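Local coordinates for protein IclR family transcriptional regulator (Brucella abortus, PDB 5WHM) that represses gene transcription as an IclR-type regulator with a helix-turn-helix domain for binding DNA and a C-terminal domain that probably senses an effector, at the interface of chains A and B. Sequence-based numbering; all coordinates share one arbitrary frame. Chains: chain A/B, IclR family transcriptional regulator.

Contact 1: the interface of chains A and B. Residues chain A 92-93, 96; chain B 37-38, 146-149.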
# COMPACT_ATOMS: atom_id res chain seq x y z
N TYR A 92 3.04 0.29 2.01
CA TYR A 92 3.76 -0.54 2.97
C TYR A 92 4.53 0.30 3.98
O TYR A 92 4.59 -0.06 5.16
CB TYR A 92 4.72 -1.49 2.23
CG TYR A 92 5.46 -2.34 3.23
CD1 TYR A 92 4.76 -3.24 4.02
CD2 TYR A 92 6.81 -2.19 3.44
CE1 TYR A 92 5.42 -4.02 4.98
CE2 TYR A 92 7.49 -2.97 4.39
CZ TYR A 92 6.78 -3.88 5.15
OH TYR A 92 7.44 -4.63 6.10
N ALA A 93 5.18 1.40 3.53
CA ALA A 93 5.84 2.30 4.49
C ALA A 93 4.83 2.80 5.53
O ALA A 93 5.14 2.87 6.74
CB ALA A 93 6.52 3.47 3.76
N SER A 96 3.79 -0.02 8.00
CA SER A 96 4.87 -0.42 8.88
C SER A 96 4.97 0.46 10.12
O SER A 96 5.67 0.07 11.05
CB SER A 96 6.22 -0.38 8.12
OG SER A 96 6.21 -1.22 6.98
N THR B 37 10.04 5.60 5.43
CA THR B 37 10.28 4.24 4.95
C THR B 37 9.83 3.27 6.02
O THR B 37 9.46 3.70 7.12
CB THR B 37 11.78 4.02 4.64
OG1 THR B 37 12.48 3.82 5.87
CG2 THR B 37 12.40 5.18 3.88
N PRO B 38 9.87 1.95 5.77
CA PRO B 38 9.53 0.99 6.84
C PRO B 38 10.39 1.13 8.09
O PRO B 38 9.92 0.76 9.18
CB PRO B 38 9.72 -0.39 6.17
CG PRO B 38 9.48 -0.09 4.68
CD PRO B 38 10.10 1.26 4.47
N GLN B 146 7.06 -8.82 3.06
CA GLN B 146 5.71 -8.28 2.95
C GLN B 146 5.46 -7.65 1.58
O GLN B 146 6.37 -7.26 0.85
CB GLN B 146 5.47 -7.26 4.07
CG GLN B 146 5.62 -7.81 5.47
CD GLN B 146 4.47 -8.73 5.81
OE1 GLN B 146 3.32 -8.29 5.84
NE2 GLN B 146 4.76 -10.02 6.05
N ILE B 147 4.17 -7.51 1.25
CA ILE B 147 3.74 -6.89 0.00
C ILE B 147 4.13 -5.41 0.04
O ILE B 147 3.69 -4.67 0.93
CB ILE B 147 2.21 -7.04 -0.16
CG1 ILE B 147 1.81 -8.51 -0.02
CG2 ILE B 147 1.72 -6.46 -1.48
CD1 ILE B 147 2.43 -9.38 -1.06
N GLY B 148 4.93 -4.97 -0.92
CA GLY B 148 5.41 -3.60 -0.92
C GLY B 148 6.73 -3.38 -0.20
O GLY B 148 7.25 -2.27 -0.25
N SER B 149 7.28 -4.40 0.48
CA SER B 149 8.65 -4.30 0.98
C SER B 149 9.60 -4.26 -0.20
O SER B 149 9.25 -4.68 -1.32
CB SER B 149 9.01 -5.50 1.87
OG SER B 149 8.93 -6.71 1.13
O HOH W 1 6.96 4.67 7.74
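A:Tyr92, on helix 86-95 of one subunit, reaches between the loop around B:Pro38 and the segment B:Gln146 to B:Ser149 of the other. The helix follows the winged helix-turn-helix and is probably the IclR-family linker to the C-terminal domain. With CG anti to the backbone N (chi1 180°), the phenol is carried away from the helix into chain B. Its CB lies 3.6 Å from the backbone O of B:Ile147, and CG is beside the same oxygen. Beyond it, segment 146-149 runs under one ring face: CD1 lies over B:Ile147 O, CE1 is 3.4 Å from B:Gln146 CB, and CD2 and CE2 face B:Gly148 O and B:Ser149 CA. B:Pro38 abuts the CD2-CE2 rim, its CG 3.5 Å from A:Tyr92 CE2. The phenolic OH of A:Tyr92 ends 3.7 Å from B:Gln146 CG; the bent glutamine and the proline each cross the tyrosine nearly at right angles. Over the other face, near its rim, sits A:Ser96 OG, which donates a 2.7 Å hydrogen bond to A:Tyr92 O. At the B:Pro38 loop, water 1 links A:Ala93 O (2.8 Å) to B:Thr37 O (2.7 Å). Within chain B, the hydroxyl OG of B:Ser149 donates to B:Gln146 O at 2.6 Å, in the carbonyl plane and on a lone pair.

Contact 2: the interface of chains A and B. Residues chain A 73, 83, 85; chain B 95, 227-228.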
# COMPACT_ATOMS: atom_id res chain seq x y z
N ARG A 73 1.63 4.77 -14.93
CA ARG A 73 2.26 4.37 -16.17
C ARG A 73 1.25 4.52 -17.29
O ARG A 73 0.04 4.43 -17.06
CB ARG A 73 2.78 2.93 -16.10
CG ARG A 73 1.72 1.93 -15.83
CD ARG A 73 2.32 0.51 -15.82
NE ARG A 73 1.62 -0.31 -14.84
CZ ARG A 73 0.51 -0.99 -15.09
NH1 ARG A 73 -0.04 -0.94 -16.30
NH2 ARG A 73 -0.06 -1.71 -14.12
N LEU A 83 -2.20 2.85 -12.31
CA LEU A 83 -1.35 3.02 -11.14
C LEU A 83 -0.06 2.22 -11.32
O LEU A 83 -0.06 1.18 -11.96
CB LEU A 83 -2.10 2.54 -9.87
CG LEU A 83 -3.40 3.27 -9.49
CD1 LEU A 83 -4.02 2.61 -8.23
CD2 LEU A 83 -3.17 4.78 -9.28
N ILE A 85 3.86 0.93 -9.30
CA ILE A 85 4.08 0.21 -8.04
C ILE A 85 4.74 1.04 -6.95
O ILE A 85 4.75 0.61 -5.79
CB ILE A 85 4.81 -1.11 -8.35
CG1 ILE A 85 6.00 -0.89 -9.28
CG2 ILE A 85 3.84 -2.08 -9.01
CD1 ILE A 85 7.15 -0.28 -8.62
N LEU B 95 -3.07 -2.50 -6.14
CA LEU B 95 -1.76 -2.97 -6.58
C LEU B 95 -1.36 -4.28 -5.90
O LEU B 95 -0.51 -5.00 -6.42
CB LEU B 95 -0.70 -1.90 -6.32
CG LEU B 95 -0.89 -0.76 -7.36
CD1 LEU B 95 -0.24 0.48 -6.86
CD2 LEU B 95 -0.27 -1.15 -8.70
N GLN B 227 2.54 -4.73 -20.52
CA GLN B 227 1.79 -3.80 -19.68
C GLN B 227 2.55 -3.44 -18.41
O GLN B 227 2.69 -2.26 -18.07
CB GLN B 227 0.42 -4.38 -19.32
CG GLN B 227 -0.08 -5.48 -20.26
CD GLN B 227 -0.60 -4.95 -21.59
OE1 GLN B 227 -0.31 -3.81 -21.99
NE2 GLN B 227 -1.36 -5.78 -22.30
N TYR B 228 3.04 -4.45 -17.69
CA TYR B 228 3.66 -4.20 -16.39
C TYR B 228 5.14 -3.84 -16.49
O TYR B 228 5.74 -3.46 -15.47
CB TYR B 228 3.50 -5.42 -15.48
CG TYR B 228 2.08 -5.90 -15.21
CD1 TYR B 228 1.29 -5.33 -14.21
CD2 TYR B 228 1.54 -6.96 -15.92
CE1 TYR B 228 -0.02 -5.81 -13.95
CE2 TYR B 228 0.25 -7.44 -15.68
CZ TYR B 228 -0.53 -6.88 -14.69
OH TYR B 228 -1.80 -7.39 -14.47
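The wing of the winged helix-turn-helix domain, formed in chain A by strands 72-74 and 81-83, meets the partner at both of its strands. From the first strand, A:Arg73 reaches the loop between strands 216-225 and 229-238 of chain B. CG lies between the backbone N and the carbonyl carbon (chi1 60°), and a bend at chi3 turns the guanidinium over toward B:Gln227 and B:Tyr228. Its two terminal nitrogens face different groups. NH1 is 3.5 Å from the backbone O of B:Gln227, long for a hydrogen bond and uncertain because that residue is poorly ordered, although the opposite polarities may still favour the approach. NH2 instead points to one flank of the phenol ring, 3.9 Å from B:Tyr228 CD1; guanidinium and ring planes are inclined by 58° and do not stack. The second strand and the residues after it are met by a leucine. Here A:Leu83 CB lies 4.1 Å from B:Leu95 CD1, while the other methyl, B:Leu95 CD2, is 4.0 Å from A:Leu83 O and, just after the strand, 4.2 Å from A:Ile85 CG2. These light contacts rest the wing against the partner subunit and probably help set the position of the DNA-binding domain in the deposited dimer, probably the biological one for an IclR regulator.

Contact 3: the interface of chains A and B. Residues chain A 88, 145; chain B 92, 96, 130-132, 147-148.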
# COMPACT_ATOMS: atom_id res chain seq x y z
N LEU A 88 2.46 1.10 -4.12
CA LEU A 88 2.49 -0.02 -3.19
C LEU A 88 3.60 0.18 -2.17
O LEU A 88 3.46 -0.16 -0.99
CB LEU A 88 2.66 -1.34 -3.98
CG LEU A 88 2.49 -2.64 -3.22
CD1 LEU A 88 1.01 -2.85 -2.92
CD2 LEU A 88 3.02 -3.84 -4.09
N ARG A 145 -6.49 -9.81 -1.69
CA ARG A 145 -6.02 -9.22 -0.44
C ARG A 145 -6.90 -8.05 -0.05
O ARG A 145 -7.39 -7.30 -0.91
CB ARG A 145 -4.55 -8.79 -0.59
CG ARG A 145 -3.59 -9.99 -0.90
CD ARG A 145 -2.12 -9.54 -1.03
NE ARG A 145 -1.25 -10.67 -1.42
CZ ARG A 145 -0.83 -11.59 -0.56
NH1 ARG A 145 -1.20 -11.52 0.72
NH2 ARG A 145 -0.08 -12.58 -0.97
N TYR B 92 -3.12 1.21 -2.72
CA TYR B 92 -2.39 0.04 -2.21
C TYR B 92 -3.12 -1.29 -2.49
O TYR B 92 -2.51 -2.25 -2.99
CB TYR B 92 -2.13 0.20 -0.70
CG TYR B 92 -1.43 -1.00 -0.08
CD1 TYR B 92 -0.03 -1.08 -0.08
CD2 TYR B 92 -2.15 -2.04 0.49
CE1 TYR B 92 0.63 -2.18 0.49
CE2 TYR B 92 -1.50 -3.14 1.04
CZ TYR B 92 -0.11 -3.20 1.01
OH TYR B 92 0.50 -4.27 1.59
N SER B 96 -1.94 -4.58 -4.74
CA SER B 96 -1.72 -5.89 -4.13
C SER B 96 -2.52 -6.97 -4.82
O SER B 96 -2.38 -8.15 -4.48
CB SER B 96 -2.11 -5.80 -2.64
OG SER B 96 -3.53 -5.86 -2.50
N VAL B 130 10.41 -3.90 -5.59
CA VAL B 130 9.25 -3.90 -4.72
C VAL B 130 8.53 -5.24 -4.89
O VAL B 130 8.14 -5.60 -6.00
CB VAL B 130 8.30 -2.74 -5.07
CG1 VAL B 130 7.12 -2.69 -4.10
CG2 VAL B 130 9.07 -1.41 -5.10
N TYR B 131 8.29 -5.94 -3.79
CA TYR B 131 7.55 -7.21 -3.83
C TYR B 131 6.05 -6.97 -4.09
O TYR B 131 5.38 -6.31 -3.29
CB TYR B 131 7.75 -7.93 -2.51
CG TYR B 131 8.96 -8.86 -2.46
CD1 TYR B 131 9.96 -8.81 -3.42
CD2 TYR B 131 9.05 -9.82 -1.48
CE1 TYR B 131 11.05 -9.69 -3.37
CE2 TYR B 131 10.11 -10.69 -1.42
CZ TYR B 131 11.12 -10.62 -2.36
OH TYR B 131 12.15 -11.52 -2.26
N LEU B 132 5.53 -7.53 -5.18
CA LEU B 132 4.10 -7.47 -5.51
C LEU B 132 3.32 -8.66 -4.96
O LEU B 132 2.11 -8.54 -4.68
CB LEU B 132 3.91 -7.42 -7.03
CG LEU B 132 4.87 -6.46 -7.75
CD1 LEU B 132 4.76 -6.56 -9.29
CD2 LEU B 132 4.55 -5.04 -7.27
N ILE B 147 4.17 -7.51 1.25
CA ILE B 147 3.74 -6.89 0.00
C ILE B 147 4.13 -5.41 0.04
O ILE B 147 3.69 -4.67 0.93
CB ILE B 147 2.21 -7.04 -0.16
CG1 ILE B 147 1.81 -8.51 -0.02
CG2 ILE B 147 1.72 -6.46 -1.48
CD1 ILE B 147 2.43 -9.38 -1.06
N GLY B 148 4.93 -4.97 -0.92
CA GLY B 148 5.41 -3.60 -0.92
C GLY B 148 6.73 -3.38 -0.20
O GLY B 148 7.25 -2.27 -0.25
O HOH W 2 -0.10 -9.51 -3.61
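A:Leu88, on the helix 86-95 that probably links the two domains of this IclR-family regulator, makes the main apolar contact by fitting its forked end between groups of chain B. CG is anti to the backbone N (chi1 -170°), which carries the fork toward chain B, where the two methyls have different neighbours. CD1 lies over one face of the B:Tyr92 ring near its CD1-CE1 rim, 3.5 Å from CE1, the two side chains crossing at a slant. CD2 is 3.7 Å from B:Leu132 CD2 and also borders the backbone O of B:Tyr131. The CG2 branch of B:Ile147 touches both methyls, and the branch point A:Leu88 CG lies 3.8 Å from B:Gly148 CA. The other branch of B:Ile147 points toward A:Arg145, whose chain is extended from CG to NE; the methyl CD1 sits over one guanidinium face near its rim, 3.9 Å from NE. Nearer the arginine backbone, A:Arg145 CB is 3.6 Å from B:Ser96 OG. Polar links run partly through solvent. A:Arg145 NE donates to water 2 at 2.7 Å in a bent bond (133° at H), and this water also joins B:Ser96 O at 2.8 Å and B:Leu132 O at 2.6 Å. Within chain B, the phenolic OH of B:Tyr92 gives a long hydrogen bond to B:Ile147 O from above the carbonyl plane; across the contact, A:Leu88 O lies in the ring plane at its edge.

Contact 1 and contact 3 are neighbours, their C-alpha centres about 8 Å apart, and they share B:Ile147 and B:Gly148, which meet successive turns of helix 86-95 of chain A. Contact 2 lies about 11 Å from contact 3 and 17 Å from contact 1, toward the wing. Helix 92-95 of chain B joins contact 2 to contact 3, supplying B:Leu95 to one and B:Tyr92 to the other. Repeated by the two-fold of the deposited dimer, probably the biological one, the three contacts bring DNA-binding, linker and C-terminal segments of both subunits together, so a shift in one domain could be felt by the partner's.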